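Diacylglycerol lipase (PDB 5XK2) probably hydrolyses the ester bonds of mono- and diacylglycerols, as a lipase of the class 3 family. Local coordinates at residues Val75-Phe88 with Leu138-His152. Sequence-based numbering, arbitrary orientation.
Sequences VAVDNTNKAIVVAF and LKPEHSDYKIVVVGH
K82 O accepts from K146 N at 2.9 Å, and from there strand 83-88 runs parallel to strand 146-152. I84 N then donates to K146 O, V148 N to I84 O, V86 N to V148 O, V150 N to V86 O and F88 N to V150 O. Past F88 the strands part, and a water takes over: it donates to F88 O and accepts from H152 N.

At the other end the Y145 ring carries the contact. K82 CA sits 3.7 Å from the centroid of the Y145 ring, 12° off its normal, a CH-pi contact. H142 CB covers the opposite face. The ring is thus held between its own segment and the hairpin bend.

The pairing belongs to the central sheet of an alpha/beta-hydrolase fold. Strands 71-78 and 83-89 form a hairpin with a G1 bulge, where K82 and A83 both face D78. Strand 146-152 leads into the probable nucleophile elbow, which includes G151. The H152 imidazole binds Y29 OH and H268 O.

Polar side chains fasten the bend. Y145 OH donates to N79 OD1 at 2.5 Å, with the amide and ring planes 79° apart. K82 NZ forms a salt bridge to D144 OD2 at 2.7 Å, on the syn side but tilted out of the carboxylate plane. Another water links K146 NZ to N81 O.

Apolar contacts line both sheet faces. With CG1 set between its backbone N and carbonyl carbon (chi1 59°), V150 brings that methyl 3.6 Å from A87 CB and also against V85 CG1. On the other face V77 CG2 and L138 CD2 meet tip to tip at 3.7 Å. I84 CG2 packs on L138 CD1, and V149 CG1 touches the F88 ring edge at CE2, 3.8 Å away. Helices 118-138 and 154-168 cover F88.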
loop_
_atom_site.group_PDB
_atom_site.type_symbol
_atom_site.label_atom_id
_atom_site.label_comp_id
_atom_site.label_asym_id
_atom_site.label_seq_id
_atom_site.Cartn_x
_atom_site.Cartn_y
_atom_site.Cartn_z
ATOM N N VAL A 75 -17.191 7.213 18.852
ATOM C CA VAL A 75 -18.626 7.051 19.055
ATOM C C VAL A 75 -19.210 8.447 19.047
ATOM O O VAL A 75 -18.766 9.305 19.815
ATOM C CB VAL A 75 -18.964 6.352 20.378
ATOM C CG1 VAL A 75 -20.473 6.168 20.494
ATOM C CG2 VAL A 75 -18.261 4.994 20.450
ATOM N N ALA A 76 -20.167 8.687 18.159
ATOM C CA ALA A 76 -20.754 10.017 18.025
ATOM C C ALA A 76 -22.271 9.969 18.162
ATOM O O ALA A 76 -22.896 8.904 18.006
ATOM C CB ALA A 76 -20.366 10.623 16.675
ATOM N N VAL A 77 -22.856 11.114 18.491
ATOM C CA VAL A 77 -24.301 11.212 18.637
ATOM C C VAL A 77 -24.832 12.088 17.513
ATOM O O VAL A 77 -24.378 13.234 17.352
ATOM C CB VAL A 77 -24.694 11.829 19.996
ATOM C CG1 VAL A 77 -26.198 12.010 20.071
ATOM C CG2 VAL A 77 -24.196 10.968 21.143
ATOM N N ASP A 78 -25.782 11.554 16.746
ATOM C CA ASP A 78 -26.441 12.311 15.693
ATOM C C ASP A 78 -27.893 12.530 16.136
ATOM O O ASP A 78 -28.722 11.622 16.047
ATOM C CB ASP A 78 -26.349 11.533 14.374
ATOM C CG ASP A 78 -27.019 12.234 13.205
ATOM O OD1 ASP A 78 -27.885 13.104 13.408
ATOM O OD2 ASP A 78 -26.698 11.871 12.043
ATOM N N ASN A 79 -28.199 13.746 16.589
ATOM C CA ASN A 79 -29.536 14.026 17.113
ATOM C C ASN A 79 -30.504 14.394 16.004
ATOM O O ASN A 79 -31.715 14.438 16.202
ATOM C CB ASN A 79 -29.481 15.134 18.164
ATOM C CG ASN A 79 -28.890 14.651 19.471
ATOM O OD1 ASN A 79 -29.215 13.549 19.935
ATOM N ND2 ASN A 79 -28.014 15.469 20.073
ATOM N N THR A 80 -29.971 14.647 14.820
ATOM C CA THR A 80 -30.828 14.936 13.683
ATOM C C THR A 80 -31.450 13.655 13.172
ATOM O O THR A 80 -32.661 13.584 12.939
ATOM C CB THR A 80 -30.035 15.632 12.579
ATOM O OG1 THR A 80 -29.562 16.869 13.105
ATOM C CG2 THR A 80 -30.909 15.893 11.352
ATOM N N ASN A 81 -30.622 12.628 13.021
ATOM C CA ASN A 81 -31.069 11.344 12.498
ATOM C C ASN A 81 -31.358 10.292 13.571
ATOM O O ASN A 81 -31.663 9.133 13.263
ATOM C CB ASN A 81 -30.035 10.833 11.508
ATOM C CG ASN A 81 -29.925 11.734 10.315
ATOM O OD1 ASN A 81 -30.862 11.823 9.519
ATOM N ND2 ASN A 81 -28.816 12.468 10.214
ATOM N N LYS A 82 -31.235 10.713 14.826
ATOM C CA LYS A 82 -31.500 9.855 15.978
ATOM C C LYS A 82 -30.708 8.566 15.908
ATOM O O LYS A 82 -31.262 7.464 15.913
ATOM C CB LYS A 82 -33.001 9.587 16.117
ATOM C CG LYS A 82 -33.715 10.837 16.607
ATOM C CD LYS A 82 -35.204 10.642 16.775
ATOM C CE LYS A 82 -35.531 9.839 18.020
ATOM N NZ LYS A 82 -37.005 9.798 18.223
ATOM N N ALA A 83 -29.394 8.727 15.818
ATOM C CA ALA A 83 -28.489 7.601 15.718
ATOM C C ALA A 83 -27.289 7.786 16.611
ATOM O O ALA A 83 -26.769 8.890 16.725
ATOM C CB ALA A 83 -28.030 7.419 14.269
ATOM N N ILE A 84 -26.854 6.691 17.214
ATOM C CA ILE A 84 -25.550 6.630 17.857
ATOM C C ILE A 84 -24.671 5.921 16.861
ATOM O O ILE A 84 -25.005 4.836 16.405
ATOM C CB ILE A 84 -25.568 5.862 19.181
ATOM C CG1 ILE A 84 -26.593 6.461 20.161
ATOM C CG2 ILE A 84 -24.149 5.791 19.771
ATOM C CD1 ILE A 84 -26.379 7.925 20.468
ATOM N N VAL A 85 -23.559 6.544 16.504
ATOM C CA VAL A 85 -22.704 6.016 15.457
ATOM C C VAL A 85 -21.378 5.547 16.037
ATOM O O VAL A 85 -20.693 6.312 16.710
ATOM C CB VAL A 85 -22.440 7.090 14.387
ATOM C CG1 VAL A 85 -21.570 6.517 13.288
ATOM C CG2 VAL A 85 -23.760 7.615 13.827
ATOM N N VAL A 86 -21.031 4.292 15.784
ATOM C CA VAL A 86 -19.741 3.736 16.154
ATOM C C VAL A 86 -18.970 3.562 14.849
ATOM O O VAL A 86 -19.357 2.752 14.012
ATOM C CB VAL A 86 -19.891 2.374 16.882
ATOM C CG1 VAL A 86 -18.515 1.846 17.307
ATOM C CG2 VAL A 86 -20.835 2.508 18.083
ATOM N N ALA A 87 -17.896 4.324 14.665
ATOM C CA ALA A 87 -17.225 4.345 13.378
ATOM C C ALA A 87 -15.766 3.968 13.541
ATOM O O ALA A 87 -15.101 4.424 14.482
ATOM C CB ALA A 87 -17.357 5.731 12.739
ATOM N N PHE A 88 -15.256 3.158 12.617
ATOM C CA PHE A 88 -13.878 2.668 12.690
ATOM C C PHE A 88 -13.039 3.001 11.469
ATOM O O PHE A 88 -13.504 2.869 10.339
ATOM C CB PHE A 88 -13.830 1.147 12.828
ATOM C CG PHE A 88 -14.535 0.610 14.017
ATOM C CD1 PHE A 88 -13.860 0.433 15.233
ATOM C CD2 PHE A 88 -15.861 0.216 13.923
ATOM C CE1 PHE A 88 -14.521 -0.110 16.328
ATOM C CE2 PHE A 88 -16.538 -0.311 15.027
ATOM C CZ PHE A 88 -15.855 -0.478 16.236
ATOM N N LEU A 138 -24.907 6.460 26.911
ATOM C CA LEU A 138 -25.752 7.245 26.020
ATOM C C LEU A 138 -27.199 6.785 26.005
ATOM O O LEU A 138 -28.089 7.529 25.620
ATOM C CB LEU A 138 -25.190 7.199 24.592
ATOM C CG LEU A 138 -23.906 7.993 24.432
ATOM C CD1 LEU A 138 -23.268 7.677 23.071
ATOM C CD2 LEU A 138 -24.232 9.489 24.540
ATOM N N LYS A 139 -27.449 5.556 26.432
ATOM C CA LYS A 139 -28.779 4.986 26.251
ATOM C C LYS A 139 -29.925 5.758 26.932
ATOM O O LYS A 139 -30.936 6.026 26.288
ATOM C CB LYS A 139 -28.785 3.524 26.734
ATOM C CG LYS A 139 -30.118 2.818 26.554
ATOM C CD LYS A 139 -30.260 2.274 25.158
ATOM C CE LYS A 139 -31.228 1.097 25.129
ATOM N NZ LYS A 139 -32.575 1.531 24.699
ATOM N N PRO A 140 -29.801 6.092 28.235
ATOM C CA PRO A 140 -30.970 6.685 28.911
ATOM C C PRO A 140 -31.533 7.945 28.272
ATOM O O PRO A 140 -32.751 8.079 28.234
ATOM C CB PRO A 140 -30.436 7.007 30.314
ATOM C CG PRO A 140 -29.349 6.045 30.522
ATOM C CD PRO A 140 -28.681 5.912 29.177
ATOM N N GLU A 141 -30.686 8.843 27.773
ATOM C CA GLU A 141 -31.197 10.068 27.168
ATOM C C GLU A 141 -31.399 9.952 25.654
ATOM O O GLU A 141 -31.829 10.906 25.013
ATOM C CB GLU A 141 -30.253 11.245 27.461
ATOM C CG GLU A 141 -30.019 11.553 28.954
ATOM C CD GLU A 141 -31.289 11.936 29.709
ATOM O OE1 GLU A 141 -32.299 12.273 29.049
ATOM O OE2 GLU A 141 -31.273 11.908 30.972
ATOM N N HIS A 142 -30.906 8.863 25.079
ATOM C CA HIS A 142 -31.050 8.526 23.655
ATOM C C HIS A 142 -31.818 7.226 23.375
ATOM O O HIS A 142 -31.360 6.455 22.544
ATOM C CB HIS A 142 -29.685 8.553 22.989
ATOM C CG HIS A 142 -28.927 9.817 23.283
ATOM N ND1 HIS A 142 -28.165 9.970 24.422
ATOM C CD2 HIS A 142 -28.866 11.004 22.629
ATOM C CE1 HIS A 142 -27.634 11.182 24.439
ATOM N NE2 HIS A 142 -28.041 11.831 23.360
ATOM N N SER A 143 -32.741 6.830 24.249
ATOM C CA SER A 143 -33.161 5.421 24.334
ATOM C C SER A 143 -33.709 4.783 23.046
ATOM O O SER A 143 -33.564 3.579 22.859
ATOM C CB SER A 143 -34.209 5.257 25.447
ATOM O OG SER A 143 -35.383 5.985 25.156
ATOM N N ASP A 144 -34.339 5.570 22.181
ATOM C CA ASP A 144 -34.913 5.028 20.946
ATOM C C ASP A 144 -34.021 5.208 19.718
ATOM O O ASP A 144 -34.471 4.999 18.599
ATOM C CB ASP A 144 -36.287 5.641 20.681
ATOM C CG ASP A 144 -36.232 7.134 20.493
ATOM O OD1 ASP A 144 -35.217 7.754 20.884
ATOM O OD2 ASP A 144 -37.220 7.695 19.975
ATOM N N TYR A 145 -32.786 5.661 19.911
ATOM C CA TYR A 145 -31.889 5.887 18.777
ATOM C C TYR A 145 -31.426 4.597 18.117
ATOM O O TYR A 145 -31.257 3.564 18.791
ATOM C CB TYR A 145 -30.645 6.686 19.222
ATOM C CG TYR A 145 -30.849 8.177 19.416
ATOM C CD1 TYR A 145 -32.052 8.695 19.887
ATOM C CD2 TYR A 145 -29.826 9.069 19.138
ATOM C CE1 TYR A 145 -32.239 10.056 20.063
ATOM C CE2 TYR A 145 -29.995 10.443 19.310
ATOM C CZ TYR A 145 -31.210 10.928 19.770
ATOM O OH TYR A 145 -31.403 12.264 19.955
ATOM N N LYS A 146 -31.206 4.654 16.801
ATOM C CA LYS A 146 -30.545 3.563 16.103
ATOM C C LYS A 146 -29.109 3.487 16.546
ATOM O O LYS A 146 -28.513 4.494 16.918
ATOM C CB LYS A 146 -30.579 3.764 14.587
ATOM C CG LYS A 146 -31.949 3.755 13.980
ATOM C CD LYS A 146 -31.865 3.555 12.473
ATOM C CE LYS A 146 -31.752 4.866 11.730
ATOM N NZ LYS A 146 -30.418 5.498 11.875
ATOM N N ILE A 147 -28.552 2.290 16.504
ATOM C CA ILE A 147 -27.118 2.120 16.698
ATOM C C ILE A 147 -26.509 1.730 15.358
ATOM O O ILE A 147 -26.809 0.663 14.829
ATOM C CB ILE A 147 -26.800 1.066 17.759
ATOM C CG1 ILE A 147 -27.301 1.541 19.134
ATOM C CG2 ILE A 147 -25.302 0.823 17.829
ATOM C CD1 ILE A 147 -27.113 0.517 20.233
ATOM N N VAL A 148 -25.677 2.615 14.807
ATOM C CA VAL A 148 -25.079 2.404 13.489
ATOM C C VAL A 148 -23.591 2.149 13.628
ATOM O O VAL A 148 -22.884 2.931 14.286
ATOM C CB VAL A 148 -25.280 3.625 12.561
ATOM C CG1 VAL A 148 -24.497 3.437 11.248
ATOM C CG2 VAL A 148 -26.758 3.873 12.283
ATOM N N VAL A 149 -23.122 1.065 13.024
ATOM C CA VAL A 149 -21.714 0.671 13.086
ATOM C C VAL A 149 -21.180 0.725 11.660
ATOM O O VAL A 149 -21.708 0.072 10.770
ATOM C CB VAL A 149 -21.535 -0.733 13.687
ATOM C CG1 VAL A 149 -20.065 -1.118 13.725
ATOM C CG2 VAL A 149 -22.132 -0.764 15.121
ATOM N N VAL A 150 -20.150 1.538 11.448
ATOM C CA VAL A 150 -19.779 1.910 10.089
ATOM C C VAL A 150 -18.268 1.990 9.944
ATOM O O VAL A 150 -17.547 2.323 10.888
ATOM C CB VAL A 150 -20.436 3.271 9.707
ATOM C CG1 VAL A 150 -20.005 4.370 10.654
ATOM C CG2 VAL A 150 -20.154 3.667 8.243
ATOM N N GLY A 151 -17.783 1.656 8.760
ATOM C CA GLY A 151 -16.390 1.884 8.436
ATOM C C GLY A 151 -16.169 1.740 6.938
ATOM O O GLY A 151 -17.057 1.267 6.215
ATOM N N HIS A 152 -14.977 2.133 6.488
ATOM C CA HIS A 152 -14.553 1.941 5.107
ATOM C C HIS A 152 -13.242 1.158 5.121
ATOM O O HIS A 152 -12.458 1.303 6.070
ATOM C CB HIS A 152 -14.395 3.312 4.398
ATOM C CG HIS A 152 -13.691 3.242 3.076
ATOM N ND1 HIS A 152 -12.369 3.603 2.919
ATOM C CD2 HIS A 152 -14.115 2.831 1.855
ATOM C CE1 HIS A 152 -12.011 3.418 1.659
ATOM N NE2 HIS A 152 -13.047 2.938 0.996
HETATM O O HOH W 1 -31.759 7.776 10.674
HETATM O O HOH W 2 -13.202 3.924 7.863
#